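Local atomic coordinates of GTPase activator-like protein (Chaetomium thermophilum, PDB entry 5HIU), a protein that probably activates a GTPase in signalling, being the fungal counterpart of TSC2 (tuberin), of which this chain is the all-helical N-terminal part. Residues A153-R158 against S178-L184; L143-L147 against L187-V191; R78-E83 against K113-Q118; L214-C218 against C230-I234. All blocks are in the same frame, centred on the assembly; numbering follows the deposited sequence.

Interaction 1: A153-R158 against S178-L184; sequences AARDAR and SPEDKNL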
loop_
_atom_site.group_PDB
_atom_site.type_symbol
_atom_site.label_atom_id
_atom_site.label_comp_id
_atom_site.label_asym_id
_atom_site.label_seq_id
_atom_site.Cartn_x
_atom_site.Cartn_y
_atom_site.Cartn_z
ATOM N N ALA A 153 -12.761 -1.234 -13.297
ATOM C CA ALA A 153 -14.176 -0.873 -13.248
ATOM C C ALA A 153 -14.471 0.282 -12.299
ATOM O O ALA A 153 -15.469 0.978 -12.456
ATOM C CB ALA A 153 -15.024 -2.079 -12.878
ATOM N N ALA A 154 -13.630 0.497 -11.300
ATOM C CA ALA A 154 -13.859 1.640 -10.423
ATOM C C ALA A 154 -13.398 2.897 -11.106
ATOM O O ALA A 154 -14.062 3.917 -11.022
ATOM C CB ALA A 154 -13.152 1.468 -9.092
ATOM N N ARG A 155 -12.274 2.814 -11.806
ATOM C CA ARG A 155 -11.688 3.996 -12.407
ATOM C C ARG A 155 -12.620 4.539 -13.466
ATOM O O ARG A 155 -12.792 5.758 -13.603
ATOM C CB ARG A 155 -10.308 3.704 -13.003
ATOM C CG ARG A 155 -10.276 3.424 -14.494
ATOM C CD ARG A 155 -8.839 3.328 -14.941
ATOM N NE ARG A 155 -8.698 2.745 -16.268
ATOM C CZ ARG A 155 -7.546 2.303 -16.774
ATOM N NH1 ARG A 155 -6.418 2.359 -16.062
ATOM N NH2 ARG A 155 -7.524 1.796 -18.000
ATOM N N ASP A 156 -13.212 3.621 -14.216
ATOM C CA ASP A 156 -14.115 4.000 -15.277
ATOM C C ASP A 156 -15.331 4.704 -14.672
ATOM O O ASP A 156 -15.620 5.847 -15.041
ATOM C CB ASP A 156 -14.491 2.777 -16.121
ATOM C CG ASP A 156 -13.289 2.189 -16.887
ATOM O OD1 ASP A 156 -12.169 2.745 -16.816
ATOM O OD2 ASP A 156 -13.465 1.156 -17.562
ATOM N N ALA A 157 -16.002 4.068 -13.713
ATOM C CA ALA A 157 -17.140 4.691 -13.012
ATOM C C ALA A 157 -16.824 6.109 -12.570
ATOM O O ALA A 157 -17.630 7.023 -12.755
ATOM C CB ALA A 157 -17.539 3.868 -11.801
ATOM N N ARG A 158 -15.638 6.274 -11.995
ATOM C CA ARG A 158 -15.159 7.561 -11.506
ATOM C C ARG A 158 -14.851 8.561 -12.635
ATOM O O ARG A 158 -14.947 9.769 -12.428
ATOM C CB ARG A 158 -13.895 7.352 -10.679
ATOM C CG ARG A 158 -14.054 6.519 -9.414
ATOM C CD ARG A 158 -12.732 5.846 -9.025
ATOM N NE ARG A 158 -12.869 5.044 -7.809
ATOM C CZ ARG A 158 -11.881 4.402 -7.180
ATOM N NH1 ARG A 158 -10.631 4.442 -7.624
ATOM N NH2 ARG A 158 -12.151 3.704 -6.084
ATOM N N SER A 178 -19.297 4.579 -5.385
ATOM C CA SER A 178 -19.991 3.785 -6.390
ATOM C C SER A 178 -19.993 2.294 -6.006
ATOM O O SER A 178 -19.162 1.843 -5.213
ATOM C CB SER A 178 -19.366 4.004 -7.776
ATOM O OG SER A 178 -18.056 3.475 -7.876
ATOM N N PRO A 179 -20.951 1.523 -6.542
ATOM C CA PRO A 179 -20.879 0.082 -6.320
ATOM C C PRO A 179 -19.492 -0.467 -6.660
ATOM O O PRO A 179 -19.023 -1.392 -6.004
ATOM C CB PRO A 179 -21.944 -0.472 -7.271
ATOM C CG PRO A 179 -22.932 0.645 -7.426
ATOM C CD PRO A 179 -22.185 1.926 -7.242
ATOM N N GLU A 180 -18.828 0.126 -7.650
ATOM C CA GLU A 180 -17.495 -0.313 -8.054
ATOM C C GLU A 180 -16.460 0.044 -6.999
ATOM O O GLU A 180 -15.603 -0.762 -6.683
ATOM C CB GLU A 180 -17.102 0.265 -9.410
ATOM C CG GLU A 180 -18.018 -0.182 -10.532
ATOM C CD GLU A 180 -19.278 0.678 -10.660
ATOM O OE1 GLU A 180 -19.390 1.701 -9.941
ATOM O OE2 GLU A 180 -20.157 0.335 -11.483
ATOM N N ASP A 181 -16.564 1.233 -6.431
ATOM C CA ASP A 181 -15.748 1.600 -5.272
ATOM C C ASP A 181 -15.950 0.601 -4.139
ATOM O O ASP A 181 -14.993 0.166 -3.502
ATOM C CB ASP A 181 -16.117 2.991 -4.744
ATOM C CG ASP A 181 -15.796 4.111 -5.723
ATOM O OD1 ASP A 181 -15.057 3.870 -6.700
ATOM O OD2 ASP A 181 -16.295 5.244 -5.508
ATOM N N LYS A 182 -17.198 0.241 -3.887
ATOM C CA LYS A 182 -17.515 -0.633 -2.776
ATOM C C LYS A 182 -16.970 -2.007 -3.024
ATOM O O LYS A 182 -16.427 -2.622 -2.104
ATOM C CB LYS A 182 -19.019 -0.670 -2.538
ATOM C CG LYS A 182 -19.552 0.669 -2.032
ATOM C CD LYS A 182 -20.975 0.938 -2.468
ATOM C CE LYS A 182 -21.571 2.084 -1.668
ATOM N NZ LYS A 182 -22.838 2.607 -2.256
ATOM N N ASN A 183 -17.096 -2.474 -4.270
ATOM C CA ASN A 183 -16.561 -3.777 -4.682
ATOM C C ASN A 183 -15.058 -3.855 -4.463
ATOM O O ASN A 183 -14.536 -4.828 -3.922
ATOM C CB ASN A 183 -16.833 -4.027 -6.160
ATOM C CG ASN A 183 -18.245 -4.485 -6.426
ATOM O OD1 ASN A 183 -19.011 -4.699 -5.509
ATOM N ND2 ASN A 183 -18.587 -4.662 -7.701
ATOM N N LEU A 184 -14.383 -2.801 -4.909
ATOM C CA LEU A 184 -12.941 -2.667 -4.802
ATOM C C LEU A 184 -12.493 -2.681 -3.330
ATOM O O LEU A 184 -11.580 -3.396 -2.971
ATOM C CB LEU A 184 -12.508 -1.389 -5.526
ATOM C CG LEU A 184 -11.014 -1.072 -5.582
ATOM C CD1 LEU A 184 -10.240 -2.144 -6.328
ATOM C CD2 LEU A 184 -10.771 0.305 -6.209
#

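Interaction 2: L143-L147 against L187-V191; sequences LTLWL and LFALV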
loop_
_atom_site.group_PDB
_atom_site.type_symbol
_atom_site.label_atom_id
_atom_site.label_comp_id
_atom_site.label_asym_id
_atom_site.label_seq_id
_atom_site.Cartn_x
_atom_site.Cartn_y
_atom_site.Cartn_z
ATOM N N LEU A 143 -7.223 -13.654 -7.085
ATOM C CA LEU A 143 -7.332 -12.323 -6.454
ATOM C C LEU A 143 -6.636 -11.264 -7.287
ATOM O O LEU A 143 -7.149 -10.161 -7.483
ATOM C CB LEU A 143 -6.718 -12.301 -5.061
ATOM C CG LEU A 143 -7.375 -13.214 -4.031
ATOM C CD1 LEU A 143 -6.536 -13.221 -2.770
ATOM C CD2 LEU A 143 -8.812 -12.830 -3.728
ATOM N N THR A 144 -5.451 -11.599 -7.767
ATOM C CA THR A 144 -4.696 -10.670 -8.573
ATOM C C THR A 144 -5.460 -10.329 -9.832
ATOM O O THR A 144 -5.465 -9.193 -10.278
ATOM C CB THR A 144 -3.329 -11.261 -8.922
ATOM O OG1 THR A 144 -2.596 -11.462 -7.701
ATOM C CG2 THR A 144 -2.554 -10.336 -9.880
ATOM N N LEU A 145 -6.110 -11.319 -10.408
ATOM C CA LEU A 145 -6.897 -11.094 -11.609
ATOM C C LEU A 145 -8.025 -10.112 -11.287
ATOM O O LEU A 145 -8.166 -9.054 -11.894
ATOM C CB LEU A 145 -7.443 -12.426 -12.089
ATOM C CG LEU A 145 -8.288 -12.464 -13.357
ATOM C CD1 LEU A 145 -7.787 -11.481 -14.409
ATOM C CD2 LEU A 145 -8.300 -13.904 -13.874
ATOM N N TRP A 146 -8.792 -10.460 -10.273
ATOM C CA TRP A 146 -9.905 -9.648 -9.835
ATOM C C TRP A 146 -9.536 -8.208 -9.445
ATOM O O TRP A 146 -10.357 -7.307 -9.581
ATOM C CB TRP A 146 -10.562 -10.355 -8.649
ATOM C CG TRP A 146 -11.439 -11.477 -9.046
ATOM C CD1 TRP A 146 -11.586 -12.020 -10.290
ATOM C CD2 TRP A 146 -12.306 -12.197 -8.189
ATOM N NE1 TRP A 146 -12.502 -13.034 -10.248
ATOM C CE2 TRP A 146 -12.961 -13.157 -8.969
ATOM C CE3 TRP A 146 -12.599 -12.114 -6.834
ATOM C CZ2 TRP A 146 -13.874 -14.035 -8.441
ATOM C CZ3 TRP A 146 -13.503 -12.989 -6.308
ATOM C CH2 TRP A 146 -14.145 -13.934 -7.113
ATOM N N LEU A 147 -8.323 -8.000 -8.941
ATOM C CA LEU A 147 -7.873 -6.664 -8.596
ATOM C C LEU A 147 -7.843 -5.806 -9.833
ATOM O O LEU A 147 -8.295 -4.662 -9.821
ATOM C CB LEU A 147 -6.456 -6.682 -8.023
ATOM C CG LEU A 147 -6.295 -6.574 -6.522
ATOM C CD1 LEU A 147 -4.805 -6.629 -6.216
ATOM C CD2 LEU A 147 -6.901 -5.293 -5.997
ATOM N N LEU A 187 -12.807 -6.255 -1.950
ATOM C CA LEU A 187 -11.775 -7.094 -2.482
ATOM C C LEU A 187 -10.411 -6.843 -1.807
ATOM O O LEU A 187 -9.715 -7.807 -1.438
ATOM C CB LEU A 187 -11.686 -6.891 -4.004
ATOM C CG LEU A 187 -10.608 -7.637 -4.774
ATOM C CD1 LEU A 187 -10.734 -9.144 -4.671
ATOM C CD2 LEU A 187 -10.703 -7.220 -6.221
ATOM N N PHE A 188 -10.021 -5.577 -1.655
ATOM C CA PHE A 188 -8.798 -5.236 -0.912
ATOM C C PHE A 188 -8.874 -5.868 0.478
ATOM O O PHE A 188 -7.920 -6.507 0.932
ATOM C CB PHE A 188 -8.640 -3.712 -0.699
ATOM C CG PHE A 188 -8.088 -2.952 -1.882
ATOM C CD1 PHE A 188 -6.894 -3.297 -2.449
ATOM C CD2 PHE A 188 -8.755 -1.830 -2.371
ATOM C CE1 PHE A 188 -6.383 -2.579 -3.502
ATOM C CE2 PHE A 188 -8.255 -1.106 -3.434
ATOM C CZ PHE A 188 -7.074 -1.487 -4.000
ATOM N N ALA A 189 -9.999 -5.690 1.155
ATOM C CA ALA A 189 -10.169 -6.339 2.463
ATOM C C ALA A 189 -9.909 -7.843 2.324
ATOM O O ALA A 189 -9.191 -8.410 3.124
ATOM C CB ALA A 189 -11.557 -6.089 3.043
ATOM N N LEU A 190 -10.449 -8.467 1.277
ATOM C CA LEU A 190 -10.283 -9.914 1.092
ATOM C C LEU A 190 -8.851 -10.302 0.833
ATOM O O LEU A 190 -8.407 -11.341 1.278
ATOM C CB LEU A 190 -11.149 -10.425 -0.057
ATOM C CG LEU A 190 -11.268 -11.937 -0.205
ATOM C CD1 LEU A 190 -11.942 -12.541 1.004
ATOM C CD2 LEU A 190 -12.066 -12.268 -1.449
ATOM N N VAL A 191 -8.140 -9.474 0.088
ATOM C CA VAL A 191 -6.752 -9.758 -0.262
ATOM C C VAL A 191 -5.894 -9.644 1.005
ATOM O O VAL A 191 -5.025 -10.470 1.256
ATOM C CB VAL A 191 -6.226 -8.773 -1.317
ATOM C CG1 VAL A 191 -4.755 -8.974 -1.538
ATOM C CG2 VAL A 191 -6.961 -8.921 -2.623
#

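Interaction 3: R78-E83 against K113-Q118; sequences RQASWE and KDFCYQ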
loop_
_atom_site.group_PDB
_atom_site.type_symbol
_atom_site.label_atom_id
_atom_site.label_comp_id
_atom_site.label_asym_id
_atom_site.label_seq_id
_atom_site.Cartn_x
_atom_site.Cartn_y
_atom_site.Cartn_z
ATOM N N ARG A 78 -29.804 -15.360 -12.899
ATOM C CA ARG A 78 -28.433 -15.453 -12.438
ATOM C C ARG A 78 -28.460 -15.023 -10.999
ATOM O O ARG A 78 -27.917 -15.690 -10.141
ATOM C CB ARG A 78 -27.485 -14.562 -13.252
ATOM C CG ARG A 78 -27.345 -14.958 -14.712
ATOM C CD ARG A 78 -26.171 -14.280 -15.390
ATOM N NE ARG A 78 -26.047 -12.869 -15.031
ATOM C CZ ARG A 78 -26.792 -11.880 -15.509
ATOM N NH1 ARG A 78 -27.779 -12.117 -16.368
ATOM N NH2 ARG A 78 -26.567 -10.635 -15.093
ATOM N N GLN A 79 -29.132 -13.909 -10.752
ATOM C CA GLN A 79 -29.171 -13.320 -9.434
ATOM C C GLN A 79 -29.743 -14.263 -8.400
ATOM O O GLN A 79 -29.099 -14.521 -7.386
ATOM C CB GLN A 79 -29.925 -11.979 -9.460
ATOM C CG GLN A 79 -29.009 -10.868 -9.964
ATOM C CD GLN A 79 -29.695 -9.554 -10.256
ATOM O OE1 GLN A 79 -30.558 -9.098 -9.507
ATOM N NE2 GLN A 79 -29.290 -8.920 -11.341
ATOM N N ALA A 80 -30.931 -14.791 -8.648
ATOM C CA ALA A 80 -31.576 -15.674 -7.668
ATOM C C ALA A 80 -30.741 -16.941 -7.412
ATOM O O ALA A 80 -30.815 -17.534 -6.339
ATOM C CB ALA A 80 -32.990 -16.041 -8.114
ATOM N N SER A 81 -29.959 -17.343 -8.408
ATOM C CA SER A 81 -29.055 -18.480 -8.281
ATOM C C SER A 81 -27.821 -18.134 -7.450
ATOM O O SER A 81 -27.407 -18.910 -6.596
ATOM C CB SER A 81 -28.657 -18.974 -9.679
ATOM O OG SER A 81 -27.866 -20.150 -9.628
ATOM N N TRP A 82 -27.223 -16.977 -7.709
ATOM C CA TRP A 82 -26.065 -16.522 -6.937
ATOM C C TRP A 82 -26.374 -16.468 -5.468
ATOM O O TRP A 82 -25.564 -16.826 -4.631
ATOM C CB TRP A 82 -25.651 -15.124 -7.345
ATOM C CG TRP A 82 -24.780 -15.049 -8.490
ATOM C CD1 TRP A 82 -25.049 -14.445 -9.667
ATOM C CD2 TRP A 82 -23.466 -15.550 -8.583
ATOM N NE1 TRP A 82 -23.981 -14.541 -10.508
ATOM C CE2 TRP A 82 -22.988 -15.226 -9.866
ATOM C CE3 TRP A 82 -22.641 -16.264 -7.720
ATOM C CZ2 TRP A 82 -21.719 -15.581 -10.303
ATOM C CZ3 TRP A 82 -21.379 -16.622 -8.157
ATOM C CH2 TRP A 82 -20.933 -16.279 -9.438
ATOM N N GLU A 83 -27.557 -15.989 -5.162
ATOM C CA GLU A 83 -27.972 -15.862 -3.781
ATOM C C GLU A 83 -28.157 -17.203 -3.117
ATOM O O GLU A 83 -27.945 -17.343 -1.909
ATOM C CB GLU A 83 -29.238 -15.050 -3.712
ATOM C CG GLU A 83 -28.988 -13.657 -4.235
ATOM C CD GLU A 83 -30.198 -12.792 -4.176
ATOM O OE1 GLU A 83 -31.285 -13.249 -4.623
ATOM O OE2 GLU A 83 -30.015 -11.650 -3.697
ATOM N N LYS A 113 -21.847 -7.751 -14.449
ATOM C CA LYS A 113 -22.787 -7.221 -13.465
ATOM C C LYS A 113 -22.843 -8.037 -12.176
ATOM O O LYS A 113 -23.305 -7.538 -11.164
ATOM C CB LYS A 113 -24.189 -7.166 -14.060
ATOM C CG LYS A 113 -24.318 -6.288 -15.288
ATOM C CD LYS A 113 -25.667 -6.502 -15.959
ATOM C CE LYS A 113 -26.818 -6.119 -15.037
ATOM N NZ LYS A 113 -28.037 -5.726 -15.811
ATOM N N ASP A 114 -22.372 -9.283 -12.214
ATOM C CA ASP A 114 -22.438 -10.189 -11.069
ATOM C C ASP A 114 -21.184 -10.198 -10.187
ATOM O O ASP A 114 -21.090 -10.981 -9.254
ATOM C CB ASP A 114 -22.707 -11.615 -11.551
ATOM C CG ASP A 114 -24.031 -11.759 -12.257
ATOM O OD1 ASP A 114 -24.810 -10.790 -12.320
ATOM O OD2 ASP A 114 -24.291 -12.865 -12.761
ATOM N N PHE A 115 -20.217 -9.343 -10.445
ATOM C CA PHE A 115 -18.991 -9.420 -9.668
ATOM C C PHE A 115 -19.231 -9.328 -8.144
ATOM O O PHE A 115 -18.542 -9.979 -7.363
ATOM C CB PHE A 115 -18.013 -8.342 -10.148
ATOM C CG PHE A 115 -16.650 -8.427 -9.521
ATOM C CD1 PHE A 115 -15.783 -9.454 -9.850
ATOM C CD2 PHE A 115 -16.233 -7.469 -8.609
ATOM C CE1 PHE A 115 -14.524 -9.524 -9.290
ATOM C CE2 PHE A 115 -14.974 -7.530 -8.053
ATOM C CZ PHE A 115 -14.119 -8.565 -8.385
ATOM N N CYS A 116 -20.199 -8.531 -7.719
ATOM C CA CYS A 116 -20.452 -8.364 -6.294
ATOM C C CYS A 116 -20.772 -9.735 -5.700
ATOM O O CYS A 116 -20.207 -10.126 -4.681
ATOM C CB CYS A 116 -21.554 -7.333 -6.031
ATOM S SG CYS A 116 -23.166 -7.713 -6.770
ATOM N N TYR A 117 -21.618 -10.498 -6.387
ATOM C CA TYR A 117 -21.962 -11.836 -5.953
ATOM C C TYR A 117 -20.760 -12.794 -5.887
ATOM O O TYR A 117 -20.626 -13.573 -4.928
ATOM C CB TYR A 117 -23.030 -12.398 -6.884
ATOM C CG TYR A 117 -24.404 -11.776 -6.700
ATOM C CD1 TYR A 117 -25.118 -11.973 -5.525
ATOM C CD2 TYR A 117 -24.999 -11.023 -7.704
ATOM C CE1 TYR A 117 -26.363 -11.425 -5.343
ATOM C CE2 TYR A 117 -26.271 -10.474 -7.531
ATOM C CZ TYR A 117 -26.944 -10.687 -6.347
ATOM O OH TYR A 117 -28.199 -10.161 -6.139
ATOM N N GLN A 118 -19.889 -12.742 -6.893
ATOM C CA GLN A 118 -18.693 -13.585 -6.902
ATOM C C GLN A 118 -17.798 -13.314 -5.695
ATOM O O GLN A 118 -17.377 -14.242 -5.009
ATOM C CB GLN A 118 -17.856 -13.322 -8.132
ATOM C CG GLN A 118 -18.568 -13.500 -9.431
ATOM C CD GLN A 118 -17.580 -13.692 -10.526
ATOM O OE1 GLN A 118 -17.187 -12.738 -11.173
ATOM N NE2 GLN A 118 -17.124 -14.915 -10.697
#

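Interaction 4: L214-C218 against C230-I234; sequences LLKIC and CIHVI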
loop_
_atom_site.group_PDB
_atom_site.type_symbol
_atom_site.label_atom_id
_atom_site.label_comp_id
_atom_site.label_asym_id
_atom_site.label_seq_id
_atom_site.Cartn_x
_atom_site.Cartn_y
_atom_site.Cartn_z
ATOM N N LEU A 214 -0.764 -3.625 -6.945
ATOM C CA LEU A 214 -1.063 -2.660 -5.889
ATOM C C LEU A 214 -0.352 -1.336 -6.099
ATOM O O LEU A 214 -0.880 -0.274 -5.752
ATOM C CB LEU A 214 -0.617 -3.174 -4.547
ATOM C CG LEU A 214 -1.211 -4.490 -4.127
ATOM C CD1 LEU A 214 -0.228 -5.100 -3.161
ATOM C CD2 LEU A 214 -2.594 -4.303 -3.526
ATOM N N LEU A 215 0.855 -1.402 -6.640
ATOM C CA LEU A 215 1.628 -0.198 -6.797
ATOM C C LEU A 215 1.079 0.621 -7.943
ATOM O O LEU A 215 1.030 1.845 -7.854
ATOM C CB LEU A 215 3.091 -0.526 -7.010
ATOM C CG LEU A 215 3.727 -1.257 -5.842
ATOM C CD1 LEU A 215 5.200 -1.441 -6.139
ATOM C CD2 LEU A 215 3.528 -0.558 -4.499
ATOM N N LYS A 216 0.670 -0.051 -9.011
ATOM C CA LYS A 216 -0.036 0.605 -10.119
ATOM C C LYS A 216 -1.159 1.453 -9.508
ATOM O O LYS A 216 -1.188 2.686 -9.614
ATOM C CB LYS A 216 -0.614 -0.464 -11.053
ATOM C CG LYS A 216 -0.842 -0.054 -12.498
ATOM C CD LYS A 216 -1.214 -1.273 -13.350
ATOM C CE LYS A 216 -0.425 -1.293 -14.651
ATOM N NZ LYS A 216 -0.903 -2.325 -15.616
ATOM N N ILE A 217 -2.053 0.777 -8.807
ATOM C CA ILE A 217 -3.185 1.437 -8.192
ATOM C C ILE A 217 -2.738 2.578 -7.280
ATOM O O ILE A 217 -3.356 3.634 -7.257
ATOM C CB ILE A 217 -4.044 0.425 -7.439
ATOM C CG1 ILE A 217 -4.682 -0.533 -8.455
ATOM C CG2 ILE A 217 -5.117 1.111 -6.619
ATOM C CD1 ILE A 217 -5.186 -1.813 -7.828
ATOM N N CYS A 218 -1.650 2.377 -6.553
ATOM C CA CYS A 218 -1.093 3.426 -5.721
ATOM C C CYS A 218 -0.755 4.681 -6.512
ATOM O O CYS A 218 -1.114 5.789 -6.131
ATOM C CB CYS A 218 0.153 2.929 -5.010
ATOM S SG CYS A 218 -0.205 1.968 -3.522
ATOM N N CYS A 230 -4.308 -0.192 -0.212
ATOM C CA CYS A 230 -3.084 -0.772 -0.740
ATOM C C CYS A 230 -1.947 -0.786 0.255
ATOM O O CYS A 230 -1.124 -1.696 0.237
ATOM C CB CYS A 230 -2.618 -0.014 -1.974
ATOM S SG CYS A 230 -3.775 -0.195 -3.322
ATOM N N ILE A 231 -1.876 0.224 1.117
ATOM C CA ILE A 231 -0.862 0.234 2.155
ATOM C C ILE A 231 -1.103 -0.918 3.104
ATOM O O ILE A 231 -0.170 -1.607 3.522
ATOM C CB ILE A 231 -0.868 1.549 2.942
ATOM C CG1 ILE A 231 -0.295 2.659 2.079
ATOM C CG2 ILE A 231 -0.038 1.448 4.218
ATOM C CD1 ILE A 231 -0.702 4.036 2.568
ATOM N N HIS A 232 -2.356 -1.110 3.473
ATOM C CA HIS A 232 -2.698 -2.207 4.372
ATOM C C HIS A 232 -2.423 -3.550 3.723
ATOM O O HIS A 232 -1.960 -4.456 4.403
ATOM C CB HIS A 232 -4.123 -2.052 4.910
ATOM C CG HIS A 232 -4.291 -0.794 5.703
ATOM N ND1 HIS A 232 -3.368 -0.390 6.648
ATOM C CD2 HIS A 232 -5.222 0.186 5.646
ATOM C CE1 HIS A 232 -3.741 0.771 7.158
ATOM N NE2 HIS A 232 -4.862 1.144 6.567
ATOM N N VAL A 233 -2.589 -3.653 2.402
ATOM C CA VAL A 233 -2.254 -4.901 1.739
ATOM C C VAL A 233 -0.766 -5.161 1.877
ATOM O O VAL A 233 -0.348 -6.267 2.174
ATOM C CB VAL A 233 -2.716 -4.931 0.282
ATOM C CG1 VAL A 233 -1.967 -5.990 -0.514
ATOM C CG2 VAL A 233 -4.205 -5.196 0.231
ATOM N N ILE A 234 0.026 -4.127 1.704
ATOM C CA ILE A 234 1.468 -4.250 1.777
ATOM C C ILE A 234 1.910 -4.500 3.195
ATOM O O ILE A 234 2.771 -5.322 3.430
ATOM C CB ILE A 234 2.163 -3.013 1.176
ATOM C CG1 ILE A 234 2.021 -3.060 -0.340
ATOM C CG2 ILE A 234 3.650 -2.979 1.538
ATOM C CD1 ILE A 234 2.209 -1.705 -0.979
#

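Interaction 1: A153-R158 against S178-L184
R158 and D181 reach for each other from opposite directions and form a salt bridge between helices 139-163 and 179-198. The arginine comes side-on, yet two of its nitrogens go to a single oxygen: R158 NE lies 2.7 Å and R158 NH2 3.0 Å from D181 OD1. Both arrive from one face of the carboxylate, whose plane is turned 50° from the guanidinium; NE is syn but tilted out of the plane, and NH2 stands well above it. An extended chain from CG to NE gives R158 the span it needs, and its NH1 pairs with D226 on helix 224-240. The methyl of A154 lies against one face of the guanidinium, over its centre.

Alanines suit this face because the segment axes approach to 8.4 Å. E180 CB rests 3.7 Å from A154 CA, and a bend at chi2 (85°) turns the glutamate so that its OE1 meets A157 CB at 3.4 Å. S178 OG bonds weakly to that same OE1, but mainly accepts from D181 N at 3.1 Å, while S178 N donates to D181 OD2. This reciprocal pair is a capping box, the classic N-terminal start of a helix, here the second helix of an antiparallel hairpin.

Interaction 2: L143-L147 against L187-V191
L187 pushes its two methyls against W146 and L147. L187 CD2 comes closest to backbone, 3.4 Å from W146 O, and lies 4.0 Å from W146 CB. The other branch, L187 CD1, stands at the edge of the indole, near the ring plane, 4.1 Å from W146 CE3. With CG anti to the backbone N (chi1 177°), the leucine projects its fork across the gap and meets the tryptophan at about a right angle. A forked aliphatic chain suits the place, since one branch lies against the backbone at W146 O while the other meets the ring edge.

To one side of it, L147 CD2 touches F188 CE1 at 3.7 Å, again with the side chains crossing nearly perpendicular. One turn earlier on the first helix, L143 CD2 meets L190 CD2 at 4.0 Å, and L143 CB packs on V191 CG2 at 4.2 Å.

The axes of 143-147 and 187-191 approach to 10.6 Å, their directions 157° apart. These segments lie on consecutive helices, 139-163 and 179-198, which form one antiparallel hairpin of an alpha-solenoid; the side chains that meet are all hydrophobic, and no hydrogen bond crosses between the two segments.

Further out, neighbouring helices pack against these groups. The W146 ring is met edge-to-face by F115, and Q118 and L122 of the same helix, 115-126, also touch it. L147 leans on L210 and M213 of helix 204-219, while F188 packs on D226, A229 and C230 of helix 224-240.

Interaction 3: R78-E83 against K113-Q118
Between two helices of an alpha-solenoid, R78 and W82 of helix 75-89 grip D114, which lies in a 3-10 turn leading into helix 115-126. R78 approaches side-on, one nitrogen to each oxygen: NE to D114 OD2 at 2.9 Å and NH2 to D114 OD1 at 3.3 Å, with the two flat groups only 16° apart. From the opposite face of the carboxylate W82 NE1 donates to D114 OD2 at 2.8 Å, the indole plane almost perpendicular to the carboxylate. Two donors thus share OD2, which would probably stabilise the charged form of this buried aspartate.

The W82 and Y117 planes are nearly parallel (4°) but slid apart, so each ring instead receives the other's CB over its face: Y117 CB is 3.8 Å from the centroid of the W82 five-membered ring. Broad, flat side chains suit such mutual CH-pi packing. Above the same indole face, at the six-membered end, Q118 CG lies 3.6 Å from W82 CH2, and the glutamine amide bonds to L106 O.

D75 pairs with both R78 and K113, drawing the two cations together. On the other flank, E83 touches R47 of helix 36-52, while F115 and Q118 lean on helix 139-163.

Interaction 4: L214-C218 against C230-I234
L214 O accepts the backbone bond from C218 N at 2.9 Å, and C230 SG of the other helix rests against this carbonyl oxygen at 3.8 Å. The contact joins helices 204-219 and 224-240, consecutive members of the alpha-solenoid that form an antiparallel pair; the axes of segments 214-218 and 230-234 approach to 10.2 Å, with their directions 152° apart. Such hairpins of successive helices build up the elongated fold, and this one lies near the middle of the chain with every touching residue buried.

Beyond that carbonyl, the sulfur of C230 meets aliphatic carbon. I217 CG2 lies 3.8 Å from C230 SG; this methyl is the branch anti to the backbone N, which turns it toward the partner helix. Cysteine fits because its small side chain lets the backbones come close.

Further along, L214 spreads both methyls over V233. L214 CD2 is 3.5 Å from V233 CG1, and the other branch appears closer still, although so short a separation is doubtful at this resolution. L214 also slides past I234, the two chains pointing in opposite directions, so one branched residue touches two partners. L215 CD2 meets I234 CD1 at 3.9 Å, and the two side chains cross at about a right angle. Beyond them, helix 245-261 supplies V254, which touches both L215 and C218, and T272 of helix 266-277 touches I234.

The two thiols are not joined by a disulfide: C218 SG stands 4.2 Å from C230 SG, and across the contact its nearest atom is C230 CB, at 3.5 Å.

How the interactions relate
Interactions 1 and 2 lie on one hairpin, helices 139-163 and 179-198, with centres about 13 Å apart; interaction 1 is nested nearer the turn, and polar pairing there gives way to the apolar packing of interaction 2. Interaction 3 belongs to earlier helices, but joins this hairpin through F115: its CE1 lies 3.6 Å from W146 CD2, and its ring also touches N183. On the other side, F188 connects interaction 2 to interaction 4, with F188 CE1 3.5 Å from C230 SG and centres about 11 Å apart. Interactions 3 and 4 are about 27 Å apart, centre to centre, and do not touch, so interaction 2 bridges them along the solenoid.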